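Local coordinates for protein FprA (Mycobacterium tuberculosis, PDB 1LQT) that uses bound FAD to move electrons between NADPH and ferredoxin, and may supply electrons to P450 systems, at residues E86-G91 against A411-K416; S94-A99 against A407-A412; I233-A238 against V251-A256; S274-K279 against G308-L313. All coordinates share one frame; numbering follows the deposited sequence.

Interaction 1 (E86-G91 against A411-K416)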
loop_
_atom_site.group_PDB
_atom_site.type_symbol
_atom_site.label_atom_id
_atom_site.label_comp_id
_atom_site.label_asym_id
_atom_site.label_seq_id
_atom_site.Cartn_x
_atom_site.Cartn_y
_atom_site.Cartn_z
ATOM N N GLU A 86 2.094 -20.498 -4.264
ATOM C CA GLU A 86 2.923 -20.957 -5.354
ATOM C C GLU A 86 3.937 -22.002 -4.862
ATOM O O GLU A 86 3.839 -23.173 -5.180
ATOM C CB GLU A 86 3.659 -19.809 -6.053
ATOM C CG GLU A 86 4.520 -20.254 -7.204
ATOM C CD GLU A 86 5.209 -19.097 -7.905
ATOM O OE1 GLU A 86 4.803 -17.930 -7.674
ATOM O OE2 GLU A 86 6.167 -19.355 -8.679
ATOM N N HIS A 87 4.912 -21.586 -4.059
ATOM C CA HIS A 87 5.946 -22.504 -3.578
ATOM C C HIS A 87 5.455 -23.432 -2.486
ATOM O O HIS A 87 5.885 -24.579 -2.417
ATOM C CB HIS A 87 7.144 -21.701 -3.079
ATOM C CG HIS A 87 7.738 -20.859 -4.148
ATOM N ND1 HIS A 87 7.568 -19.492 -4.200
ATOM C CD2 HIS A 87 8.460 -21.204 -5.234
ATOM C CE1 HIS A 87 8.120 -19.051 -5.314
ATOM N NE2 HIS A 87 8.678 -20.068 -5.948
ATOM N N VAL A 88 4.641 -22.888 -1.605
ATOM C CA VAL A 88 4.013 -23.627 -0.514
ATOM C C VAL A 88 2.568 -23.186 -0.437
ATOM O O VAL A 88 2.236 -22.067 -0.847
ATOM C CB VAL A 88 4.717 -23.411 0.853
ATOM C CG1 VAL A 88 6.195 -23.851 0.767
ATOM C CG2 VAL A 88 4.600 -21.976 1.314
ATOM N N GLN A 89 1.712 -24.052 0.088
ATOM C CA GLN A 89 0.279 -23.795 0.120
ATOM C C GLN A 89 -0.208 -23.617 1.544
ATOM O O GLN A 89 0.362 -24.179 2.486
ATOM C CB GLN A 89 -0.490 -24.967 -0.512
ATOM C CG GLN A 89 -0.107 -25.272 -1.911
ATOM C CD GLN A 89 -0.335 -24.115 -2.845
ATOM O OE1 GLN A 89 -1.353 -23.405 -2.753
ATOM N NE2 GLN A 89 0.591 -23.921 -3.749
ATOM N N PRO A 90 -1.295 -22.877 1.738
ATOM C CA PRO A 90 -1.863 -22.724 3.073
ATOM C C PRO A 90 -2.062 -24.051 3.812
ATOM O O PRO A 90 -1.746 -24.134 4.993
ATOM C CB PRO A 90 -3.174 -21.965 2.816
ATOM C CG PRO A 90 -2.784 -21.079 1.667
ATOM C CD PRO A 90 -1.989 -21.992 0.768
ATOM N N GLY A 91 -2.614 -25.063 3.141
ATOM C CA GLY A 91 -2.865 -26.333 3.792
ATOM C C GLY A 91 -1.620 -27.052 4.213
ATOM O O GLY A 91 -1.694 -27.945 5.055
ATOM N N ALA A 411 13.357 -24.852 1.728
ATOM C CA ALA A 411 14.449 -24.850 0.763
ATOM C C ALA A 411 14.205 -25.812 -0.386
ATOM O O ALA A 411 14.620 -25.518 -1.516
ATOM C CB ALA A 411 15.744 -25.194 1.440
ATOM N N ALA A 412 13.517 -26.931 -0.125
ATOM C CA ALA A 412 13.169 -27.856 -1.210
ATOM C C ALA A 412 12.199 -27.193 -2.169
ATOM O O ALA A 412 12.326 -27.325 -3.367
ATOM C CB ALA A 412 12.552 -29.127 -0.634
ATOM N N ARG A 413 11.226 -26.476 -1.624
ATOM C CA ARG A 413 10.199 -25.829 -2.412
ATOM C C ARG A 413 10.691 -24.570 -3.104
ATOM O O ARG A 413 10.184 -24.230 -4.155
ATOM C CB ARG A 413 9.034 -25.493 -1.513
ATOM C CG ARG A 413 8.265 -26.730 -1.056
ATOM C CD ARG A 413 7.675 -27.526 -2.201
ATOM N NE ARG A 413 6.793 -28.563 -1.669
ATOM C CZ ARG A 413 5.577 -28.365 -1.216
ATOM N NH1 ARG A 413 4.987 -27.182 -1.306
ATOM N NH2 ARG A 413 4.949 -29.362 -0.638
ATOM N N GLN A 414 11.664 -23.891 -2.514
ATOM C CA GLN A 414 12.191 -22.643 -3.069
ATOM C C GLN A 414 13.674 -22.589 -2.809
ATOM O O GLN A 414 14.133 -22.012 -1.836
ATOM C CB GLN A 414 11.487 -21.434 -2.438
ATOM C CG GLN A 414 12.028 -20.076 -2.890
ATOM C CD GLN A 414 12.196 -19.922 -4.375
ATOM O OE1 GLN A 414 12.983 -20.633 -4.994
ATOM N NE2 GLN A 414 11.469 -18.983 -4.948
ATOM N N PRO A 415 14.444 -23.194 -3.696
ATOM C CA PRO A 415 15.907 -23.189 -3.556
ATOM C C PRO A 415 16.494 -21.778 -3.597
ATOM O O PRO A 415 17.624 -21.600 -3.141
ATOM C CB PRO A 415 16.374 -24.030 -4.743
ATOM C CG PRO A 415 15.230 -24.911 -5.068
ATOM C CD PRO A 415 13.997 -24.053 -4.806
ATOM N N LYS A 416 15.740 -20.815 -4.104
ATOM C CA LYS A 416 16.202 -19.444 -4.205
ATOM C C LYS A 416 15.588 -18.569 -3.122
ATOM O O LYS A 416 15.405 -17.375 -3.313
ATOM C CB LYS A 416 15.897 -18.900 -5.588
ATOM C CG LYS A 416 16.604 -19.672 -6.715
ATOM C CD LYS A 416 16.454 -19.004 -8.047
ATOM C CE LYS A 416 17.033 -19.851 -9.167
ATOM N NZ LYS A 416 16.630 -19.247 -10.482
#

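Interaction 2 (S94-A99 against A407-A412)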
loop_
_atom_site.group_PDB
_atom_site.type_symbol
_atom_site.label_atom_id
_atom_site.label_comp_id
_atom_site.label_asym_id
_atom_site.label_seq_id
_atom_site.Cartn_x
_atom_site.Cartn_y
_atom_site.Cartn_z
ATOM N N SER A 94 -0.441 -25.043 7.424
ATOM C CA SER A 94 -1.287 -25.335 8.569
ATOM C C SER A 94 -0.941 -26.692 9.214
ATOM O O SER A 94 -1.210 -26.872 10.375
ATOM C CB SER A 94 -2.768 -25.252 8.231
ATOM O OG SER A 94 -3.096 -26.286 7.348
ATOM N N GLU A 95 -0.288 -27.582 8.473
ATOM C CA GLU A 95 0.176 -28.872 9.011
ATOM C C GLU A 95 1.510 -28.708 9.735
ATOM O O GLU A 95 1.830 -29.488 10.625
ATOM C CB GLU A 95 0.418 -29.897 7.898
ATOM C CG GLU A 95 -0.775 -30.332 7.074
ATOM C CD GLU A 95 -1.849 -31.108 7.801
ATOM O OE1 GLU A 95 -1.722 -31.320 9.031
ATOM O OE2 GLU A 95 -2.851 -31.513 7.100
ATOM N N ARG A 96 2.307 -27.723 9.341
ATOM C CA ARG A 96 3.640 -27.578 9.863
ATOM C C ARG A 96 3.834 -26.573 10.975
ATOM O O ARG A 96 4.916 -26.493 11.551
ATOM C CB ARG A 96 4.577 -27.234 8.722
ATOM C CG ARG A 96 4.860 -28.390 7.864
ATOM C CD ARG A 96 5.610 -27.983 6.673
ATOM N NE ARG A 96 6.009 -29.131 5.915
ATOM C CZ ARG A 96 5.249 -29.748 5.064
ATOM N NH1 ARG A 96 3.998 -29.331 4.833
ATOM N NH2 ARG A 96 5.739 -30.823 4.474
ATOM N N TYR A 97 2.812 -25.782 11.259
ATOM C CA TYR A 97 2.875 -24.766 12.262
ATOM C C TYR A 97 1.675 -24.886 13.164
ATOM O O TYR A 97 0.624 -25.367 12.748
ATOM C CB TYR A 97 2.912 -23.381 11.580
ATOM C CG TYR A 97 4.213 -23.093 10.874
ATOM C CD1 TYR A 97 4.414 -23.457 9.553
ATOM C CD2 TYR A 97 5.260 -22.500 11.549
ATOM C CE1 TYR A 97 5.600 -23.210 8.931
ATOM C CE2 TYR A 97 6.463 -22.243 10.924
ATOM C CZ TYR A 97 6.640 -22.602 9.623
ATOM O OH TYR A 97 7.817 -22.337 8.960
ATOM N N ASP A 98 1.836 -24.464 14.409
ATOM C CA ASP A 98 0.702 -24.402 15.327
ATOM C C ASP A 98 -0.367 -23.434 14.862
ATOM O O ASP A 98 -1.556 -23.694 15.022
ATOM C CB ASP A 98 1.164 -24.068 16.733
ATOM C CG ASP A 98 2.011 -25.174 17.330
ATOM O OD1 ASP A 98 3.236 -24.958 17.469
ATOM O OD2 ASP A 98 1.479 -26.246 17.641
ATOM N N ALA A 99 0.067 -22.308 14.293
ATOM C CA ALA A 99 -0.867 -21.340 13.725
ATOM C C ALA A 99 -0.150 -20.595 12.620
ATOM O O ALA A 99 1.073 -20.524 12.594
ATOM C CB ALA A 99 -1.351 -20.396 14.772
ATOM N N ALA A 407 12.523 -25.633 7.689
ATOM C CA ALA A 407 13.443 -24.894 6.834
ATOM C C ALA A 407 13.903 -25.721 5.633
ATOM O O ALA A 407 14.053 -25.191 4.535
ATOM C CB ALA A 407 14.619 -24.410 7.649
ATOM N N ASP A 408 14.138 -27.020 5.838
ATOM C CA ASP A 408 14.514 -27.893 4.738
ATOM C C ASP A 408 13.401 -28.022 3.707
ATOM O O ASP A 408 13.675 -28.098 2.523
ATOM C CB ASP A 408 14.901 -29.292 5.240
ATOM C CG ASP A 408 16.234 -29.342 5.938
ATOM O OD1 ASP A 408 17.022 -28.370 5.861
ATOM O OD2 ASP A 408 16.579 -30.368 6.561
ATOM N N TRP A 409 12.162 -28.075 4.182
ATOM C CA TRP A 409 11.007 -28.131 3.324
ATOM C C TRP A 409 10.941 -26.835 2.517
ATOM O O TRP A 409 10.742 -26.875 1.330
ATOM C CB TRP A 409 9.750 -28.336 4.154
ATOM C CG TRP A 409 8.468 -28.134 3.459
ATOM C CD1 TRP A 409 7.917 -28.905 2.478
ATOM C CD2 TRP A 409 7.535 -27.123 3.725
ATOM N NE1 TRP A 409 6.703 -28.404 2.087
ATOM C CE2 TRP A 409 6.421 -27.322 2.865
ATOM C CE3 TRP A 409 7.505 -26.054 4.615
ATOM C CZ2 TRP A 409 5.331 -26.505 2.878
ATOM C CZ3 TRP A 409 6.410 -25.243 4.612
ATOM C CH2 TRP A 409 5.331 -25.475 3.754
ATOM N N LEU A 410 11.114 -25.688 3.163
ATOM C CA LEU A 410 11.080 -24.413 2.443
ATOM C C LEU A 410 12.157 -24.363 1.396
ATOM O O LEU A 410 11.917 -23.915 0.281
ATOM C CB LEU A 410 11.218 -23.253 3.413
ATOM C CG LEU A 410 9.993 -23.000 4.281
ATOM C CD1 LEU A 410 10.329 -22.095 5.427
ATOM C CD2 LEU A 410 8.834 -22.439 3.503
ATOM N N ALA A 411 13.357 -24.852 1.728
ATOM C CA ALA A 411 14.449 -24.850 0.763
ATOM C C ALA A 411 14.205 -25.812 -0.386
ATOM O O ALA A 411 14.620 -25.518 -1.516
ATOM C CB ALA A 411 15.744 -25.194 1.440
ATOM N N ALA A 412 13.517 -26.931 -0.125
ATOM C CA ALA A 412 13.169 -27.856 -1.210
ATOM C C ALA A 412 12.199 -27.193 -2.169
ATOM O O ALA A 412 12.326 -27.325 -3.367
ATOM C CB ALA A 412 12.552 -29.127 -0.634
#

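Interaction 3 (I233-A238 against V251-A256)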
loop_
_atom_site.group_PDB
_atom_site.type_symbol
_atom_site.label_atom_id
_atom_site.label_comp_id
_atom_site.label_asym_id
_atom_site.label_seq_id
_atom_site.Cartn_x
_atom_site.Cartn_y
_atom_site.Cartn_z
ATOM N N ILE A 233 -19.644 24.507 0.859
ATOM C CA ILE A 233 -18.744 23.776 1.768
ATOM C C ILE A 233 -18.514 24.708 2.938
ATOM O O ILE A 233 -17.826 25.709 2.778
ATOM C CB ILE A 233 -17.440 23.396 1.052
ATOM C CG1 ILE A 233 -17.730 22.648 -0.266
ATOM C CG2 ILE A 233 -16.557 22.559 1.961
ATOM C CD1 ILE A 233 -18.661 21.477 -0.136
ATOM N N THR A 234 -19.058 24.378 4.101
ATOM C CA THR A 234 -19.025 25.274 5.235
ATOM C C THR A 234 -18.131 24.769 6.328
ATOM O O THR A 234 -17.914 23.566 6.498
ATOM C CB THR A 234 -20.451 25.585 5.785
ATOM O OG1 THR A 234 -20.959 24.454 6.523
ATOM C CG2 THR A 234 -21.441 25.934 4.696
ATOM N N ASP A 235 -17.582 25.711 7.068
ATOM C CA ASP A 235 -16.764 25.357 8.194
ATOM C C ASP A 235 -17.581 24.599 9.231
ATOM O O ASP A 235 -17.041 23.682 9.846
ATOM C CB ASP A 235 -16.155 26.594 8.821
ATOM C CG ASP A 235 -15.048 27.225 7.968
ATOM O OD1 ASP A 235 -14.612 26.639 6.927
ATOM O OD2 ASP A 235 -14.538 28.328 8.319
ATOM N N GLU A 236 -18.843 24.973 9.417
ATOM C CA GLU A 236 -19.711 24.281 10.350
ATOM C C GLU A 236 -19.838 22.807 9.986
ATOM O O GLU A 236 -19.673 21.926 10.834
ATOM C CB GLU A 236 -21.092 24.937 10.431
ATOM C CG GLU A 236 -22.038 24.145 11.341
ATOM C CD GLU A 236 -23.429 24.747 11.529
ATOM O OE1 GLU A 236 -23.553 25.997 11.543
ATOM O OE2 GLU A 236 -24.418 23.952 11.674
ATOM N N ASP A 237 -20.114 22.546 8.719
ATOM C CA ASP A 237 -20.300 21.177 8.266
ATOM C C ASP A 237 -18.971 20.410 8.353
ATOM O O ASP A 237 -18.951 19.212 8.660
ATOM C CB ASP A 237 -20.847 21.156 6.849
ATOM C CG ASP A 237 -22.261 21.671 6.737
ATOM O OD1 ASP A 237 -23.099 21.367 7.606
ATOM O OD2 ASP A 237 -22.542 22.414 5.763
ATOM N N ALA A 238 -17.861 21.087 8.083
ATOM C CA ALA A 238 -16.554 20.431 8.164
ATOM C C ALA A 238 -16.258 19.978 9.592
ATOM O O ALA A 238 -15.792 18.882 9.820
ATOM C CB ALA A 238 -15.463 21.345 7.687
ATOM N N VAL A 251 -7.020 24.347 4.940
ATOM C CA VAL A 251 -5.920 24.261 3.989
ATOM C C VAL A 251 -6.410 24.455 2.548
ATOM O O VAL A 251 -5.822 25.201 1.774
ATOM C CB VAL A 251 -5.171 22.948 4.160
ATOM C CG1 VAL A 251 -4.169 22.752 3.051
ATOM C CG2 VAL A 251 -4.490 22.904 5.533
ATOM N N LEU A 252 -7.523 23.818 2.206
ATOM C CA LEU A 252 -8.065 23.964 0.867
ATOM C C LEU A 252 -8.485 25.412 0.583
ATOM O O LEU A 252 -8.280 25.899 -0.508
ATOM C CB LEU A 252 -9.246 23.019 0.639
ATOM C CG LEU A 252 -8.922 21.528 0.696
ATOM C CD1 LEU A 252 -10.198 20.765 0.428
ATOM C CD2 LEU A 252 -7.825 21.088 -0.270
ATOM N N ARG A 253 -9.112 26.064 1.561
ATOM C CA ARG A 253 -9.459 27.465 1.386
ATOM C C ARG A 253 -8.204 28.292 1.117
ATOM O O ARG A 253 -8.226 29.211 0.291
ATOM C CB ARG A 253 -10.181 28.020 2.611
ATOM C CG ARG A 253 -11.568 27.450 2.888
ATOM C CD ARG A 253 -12.341 28.286 3.879
ATOM N NE ARG A 253 -13.541 27.639 4.373
ATOM C CZ ARG A 253 -14.657 27.515 3.685
ATOM N NH1 ARG A 253 -14.730 27.992 2.460
ATOM N NH2 ARG A 253 -15.703 26.924 4.250
ATOM N N GLY A 254 -7.121 27.993 1.830
ATOM C CA GLY A 254 -5.886 28.709 1.605
ATOM C C GLY A 254 -5.416 28.567 0.168
ATOM O O GLY A 254 -4.977 29.521 -0.449
ATOM N N TYR A 255 -5.485 27.366 -0.369
ATOM C CA TYR A 255 -5.081 27.186 -1.769
ATOM C C TYR A 255 -6.011 27.914 -2.733
ATOM O O TYR A 255 -5.532 28.533 -3.697
ATOM C CB TYR A 255 -5.038 25.701 -2.148
ATOM C CG TYR A 255 -3.906 24.939 -1.490
ATOM C CD1 TYR A 255 -2.601 25.403 -1.569
ATOM C CD2 TYR A 255 -4.114 23.736 -0.902
ATOM C CE1 TYR A 255 -1.567 24.709 -0.975
ATOM C CE2 TYR A 255 -3.072 23.034 -0.301
ATOM C CZ TYR A 255 -1.814 23.547 -0.326
ATOM O OH TYR A 255 -0.752 22.905 0.267
ATOM N N ALA A 256 -7.319 27.871 -2.466
ATOM C CA ALA A 256 -8.265 28.527 -3.345
ATOM C C ALA A 256 -8.074 30.038 -3.357
ATOM O O ALA A 256 -8.395 30.685 -4.362
ATOM C CB ALA A 256 -9.693 28.143 -2.948
HETATM O O HOH W 1 -17.174 28.345 0.909
#

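Interaction 4 (S274-K279 against G308-L313)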
loop_
_atom_site.group_PDB
_atom_site.type_symbol
_atom_site.label_atom_id
_atom_site.label_comp_id
_atom_site.label_asym_id
_atom_site.label_seq_id
_atom_site.Cartn_x
_atom_site.Cartn_y
_atom_site.Cartn_z
ATOM N N SER A 274 -16.995 12.572 -11.663
ATOM C CA SER A 274 -16.671 11.175 -11.890
ATOM C C SER A 274 -16.165 10.963 -13.302
ATOM O O SER A 274 -16.642 11.568 -14.250
ATOM C CB SER A 274 -17.898 10.283 -11.684
ATOM O OG SER A 274 -18.225 10.143 -10.333
ATOM N N PRO A 275 -15.238 10.013 -13.473
ATOM C CA PRO A 275 -14.836 9.595 -14.810
ATOM C C PRO A 275 -15.906 8.693 -15.401
ATOM O O PRO A 275 -16.315 7.713 -14.792
ATOM C CB PRO A 275 -13.551 8.839 -14.579
ATOM C CG PRO A 275 -13.726 8.223 -13.206
ATOM C CD PRO A 275 -14.521 9.253 -12.429
ATOM N N ILE A 276 -16.366 9.020 -16.598
ATOM C CA ILE A 276 -17.411 8.270 -17.269
ATOM C C ILE A 276 -16.867 7.323 -18.326
ATOM O O ILE A 276 -17.328 6.192 -18.467
ATOM C CB ILE A 276 -18.425 9.263 -17.908
ATOM C CG1 ILE A 276 -18.970 10.261 -16.886
ATOM C CG2 ILE A 276 -19.557 8.527 -18.617
ATOM C CD1 ILE A 276 -19.741 9.632 -15.739
ATOM N N GLU A 277 -15.888 7.782 -19.089
ATOM C CA GLU A 277 -15.294 7.002 -20.148
ATOM C C GLU A 277 -13.924 7.556 -20.436
ATOM O O GLU A 277 -13.702 8.763 -20.317
ATOM C CB GLU A 277 -16.166 7.089 -21.406
ATOM C CG GLU A 277 -15.622 6.325 -22.589
ATOM C CD GLU A 277 -16.567 6.215 -23.765
ATOM O OE1 GLU A 277 -17.625 6.864 -23.719
ATOM O OE2 GLU A 277 -16.225 5.481 -24.729
ATOM N N ILE A 278 -13.005 6.688 -20.822
ATOM C CA ILE A 278 -11.672 7.079 -21.238
ATOM C C ILE A 278 -11.584 6.759 -22.727
ATOM O O ILE A 278 -11.992 5.679 -23.153
ATOM C CB ILE A 278 -10.633 6.298 -20.435
ATOM C CG1 ILE A 278 -10.755 6.645 -18.950
ATOM C CG2 ILE A 278 -9.220 6.579 -20.939
ATOM C CD1 ILE A 278 -10.013 5.722 -18.017
ATOM N N LYS A 279 -11.110 7.711 -23.533
ATOM C CA LYS A 279 -11.163 7.572 -25.002
ATOM C C LYS A 279 -9.823 7.795 -25.640
ATOM O O LYS A 279 -8.951 8.461 -25.094
ATOM C CB LYS A 279 -12.155 8.595 -25.587
ATOM C CG LYS A 279 -13.612 8.453 -25.100
ATOM C CD LYS A 279 -14.515 9.477 -25.803
ATOM C CE LYS A 279 -16.006 9.244 -25.697
ATOM N NZ LYS A 279 -16.751 10.284 -26.507
ATOM N N GLY A 308 -25.857 13.650 -15.066
ATOM C CA GLY A 308 -25.952 13.368 -16.486
ATOM C C GLY A 308 -25.173 14.285 -17.400
ATOM O O GLY A 308 -25.057 14.048 -18.604
ATOM N N GLU A 309 -24.656 15.360 -16.854
ATOM C CA GLU A 309 -23.838 16.277 -17.629
ATOM C C GLU A 309 -22.514 15.628 -17.991
ATOM O O GLU A 309 -21.933 14.893 -17.188
ATOM C CB GLU A 309 -23.567 17.505 -16.805
ATOM C CG GLU A 309 -24.804 18.314 -16.485
ATOM C CD GLU A 309 -24.563 19.371 -15.423
ATOM O OE1 GLU A 309 -23.384 19.702 -15.144
ATOM O OE2 GLU A 309 -25.569 19.855 -14.831
ATOM N N ARG A 310 -22.022 15.954 -19.188
ATOM C CA ARG A 310 -20.764 15.367 -19.694
ATOM C C ARG A 310 -19.841 16.446 -20.231
ATOM O O ARG A 310 -20.298 17.325 -20.949
ATOM C CB ARG A 310 -21.068 14.315 -20.754
ATOM C CG ARG A 310 -21.979 13.207 -20.248
ATOM C CD ARG A 310 -21.241 12.287 -19.291
ATOM N NE ARG A 310 -22.091 11.204 -18.798
ATOM C CZ ARG A 310 -22.679 11.179 -17.607
ATOM N NH1 ARG A 310 -22.559 12.177 -16.754
ATOM N NH2 ARG A 310 -23.388 10.117 -17.241
ATOM N N GLU A 311 -18.561 16.321 -19.888
ATOM C CA GLU A 311 -17.486 17.242 -20.284
ATOM C C GLU A 311 -16.347 16.323 -20.753
ATOM O O GLU A 311 -16.123 15.291 -20.156
ATOM C CB GLU A 311 -17.016 17.992 -18.988
ATOM C CG GLU A 311 -15.782 18.858 -19.000
ATOM C CD GLU A 311 -15.302 19.211 -17.592
ATOM O OE1 GLU A 311 -14.118 19.623 -17.449
ATOM O OE2 GLU A 311 -16.077 19.073 -16.613
ATOM N N GLU A 312 -15.627 16.700 -21.796
ATOM C CA GLU A 312 -14.433 15.954 -22.210
ATOM C C GLU A 312 -13.210 16.847 -21.988
ATOM O O GLU A 312 -13.252 18.064 -22.219
ATOM C CB GLU A 312 -14.522 15.459 -23.670
ATOM C CG GLU A 312 -15.754 14.589 -23.932
ATOM C CD GLU A 312 -15.673 13.706 -25.167
ATOM O OE1 GLU A 312 -14.676 13.793 -25.900
ATOM O OE2 GLU A 312 -16.614 12.882 -25.357
ATOM N N LEU A 313 -12.127 16.227 -21.537
ATOM C CA LEU A 313 -10.867 16.901 -21.254
ATOM C C LEU A 313 -9.720 16.115 -21.902
ATOM O O LEU A 313 -9.664 14.903 -21.706
ATOM C CB LEU A 313 -10.669 16.892 -19.743
ATOM C CG LEU A 313 -9.490 17.629 -19.154
ATOM C CD1 LEU A 313 -9.596 19.116 -19.383
ATOM C CD2 LEU A 313 -9.431 17.352 -17.641
#

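Interaction 1 (E86-G91 against A411-K416)
R413 reaches back from the last turn of helix 402-413 to the carbonyl of H87; its CB, CG and CD pack on H87 O or V88, and NH1 bonds to H87 O. R413 CB lies 3.4 Å from H87 O and also meets V88 CG1. R413 CG touches the same methyl, 4.0 Å from V88 CG1. At this point the chain bends (chi2 -60°), which folds CD back over H87 O and keeps the arginine close to the loop. The tip ends in one direct bond: R413 NH1 donates to H87 O at 3.0 Å, with an N-H...O angle of 161° and the oxygen in the guanidinium plane. E92 takes a salt bridge from the same NH1, which ties the arginine to helix 90-96.

That helix and the loop before it belong to the FAD-binding part of this ferredoxin-NADP reductase, and the V88 side chain is about 7 Å from bound FAD. Beyond the helix end, Q414 sets its amide over one face of the H87 ring, offset toward the rim, the planes 37° apart. Q414 NE2 stands 3.2 Å from H87 NE2, but the angle is too poor for a hydrogen bond. The amide donates to N81 O instead, while H87 ND1 is paired with V83 N.

Interaction 2 (S94-A99 against A407-A412)
R96 and W409 join helix 90-96 to helix 402-413 on the outer side of the FAD-binding domain, whose Rossmann-type sheet contains strands 4-9 and 99-102. The two helical segments stay well apart, with the nearest CA atoms, those of R96 and W409, 9.9 Å from each other, and long side chains bridge the gap.

Stacking dominates. The guanidinium of R96 lies flat on the indole, the two planes only 6° apart. Its cation-pi character is clear from the position of R96 CZ, 3.5 Å from the centroid of the five-membered ring of W409 and 12° off the ring normal. The charged group therefore sits squarely over the pyrrole half. R96 NH1 is also hydrogen-bonded to E92 O, which helps fix how the guanidinium is turned.

A CH-pi contact continues the overlap onto the benzene half, where R96 CD lies over the six-membered ring of W409. The arginine chain runs extended from CG to NE, so CD and the guanidinium can rest on the same indole face. W409 presents that face with CG anti to the backbone N (chi1 168°).

Van der Waals packing adds a smaller, buried portion. Y97 lies just past the end of its helix, and the far end of its phenol approaches L410; the hydroxyl is hydrogen-bonded to D37, so this contact is not its polar anchor. L410 itself also packs on F79 of strand 76-80. The approach is loose, with Y97 OH 4.3 Å from L410 CD1.

Interaction 3 (I233-A238 against V251-A256)
R253 leaves its helix with CG anti to the carbonyl carbon (chi1 -67°) and runs extended to NE, so its guanidinium reaches the start of helix 235-241; D235 turns its carboxylate to meet it, with CG beside the backbone N. The grip is a side-on salt bridge in which both nitrogens share one oxygen, reached from the same face. R253 NE donates to D235 OD1 at 2.9 Å, on the syn side and 24° out of the carboxylate plane. R253 NH2 reaches D235 OD1, also at 2.9 Å, from well above that plane. The carboxylate and guanidinium planes stand 64° apart, unlike a coplanar two-oxygen pair.

The contact pins two consecutive helices, 235-241 and 243-256, at the surface of the NADP-binding half of the protein. At the beginning of the first, T234 is the N-cap: T234 OG1 accepts from D237 N at 3.0 Å and donates to D237 OD2. R253 takes hold just before this cap as well, since R253 NH2 also donates to I233 O, 2.9 Å away and tilted from the guanidinium plane. A water accepts from R253 NH1 and donates to I233 O through a longer bond, giving a second, indirect path between arginine and carbonyl.

Interaction 4 (S274-K279 against G308-L313)
I276 and R310 make the close-packed end of a contact between the two outer strands of a three-stranded antiparallel sheet. Strand 286-296 lies between strands 273-279 and 302-314, so they meet through side chains above it; even the nearest CA atoms, those of I276 and R310, are 8.2 Å apart. A classic beta bulge, with I276 and E277 both facing V288 of the middle strand, breaks the regular pattern here, and I276 directs its CB toward the opposite outer strand. The I276 side chain is about 9 Å from the bound NADP derivative, near the nucleotide site.

On the packed side, both branches of I276 are used. I276 CG2 comes to 3.7 Å from R310 NE, while I276 CD1 lies over the centre of the guanidinium, 3.8 Å from R310 CZ. The arginine is bent at chi2 (-73°), which swings the flat group over the isoleucine. Its opposite face has G308 O above it, offset toward the rim. R310 NH1 donates to E309 O at 2.8 Å, and NH2 forms a salt bridge with D306, so the plate is held by its own strand while the isoleucine packs against one face.

The whole contact lies near the surface; its other end is sparser, resting on one pair. K279 and E312 both extend beyond CG and cross at about a right angle, meeting only near their ends. The alkyl part of K279 also packs on V288 and R286 of the middle strand. Across to the third strand runs a salt bridge, K279 NZ donating to E312 OE2 at 2.8 Å, on the syn side and 21° out of the carboxylate plane.

In the fold
Interactions 1 and 2 are neighbours, their centres 9 Å apart: both join helix 90-96 or its leading loop to helix 402-413, share A411 and A412, and touch where V88 CG1 packs on W409 CZ2 (3.5 Å). Thus a late helix is fastened to the early FAD-binding part of the chain. Interactions 3 and 4 follow one another along the chain, both nested inside the long loops closed by the first two. They lie in the NADP-binding half, centres 26 Å apart, in a helix pair and an antiparallel sheet respectively. Centres of interactions 2 and 3 are about 55 Å apart, on opposite sides of the chain's centre, the FAD side and the NADP side of the protein respectively.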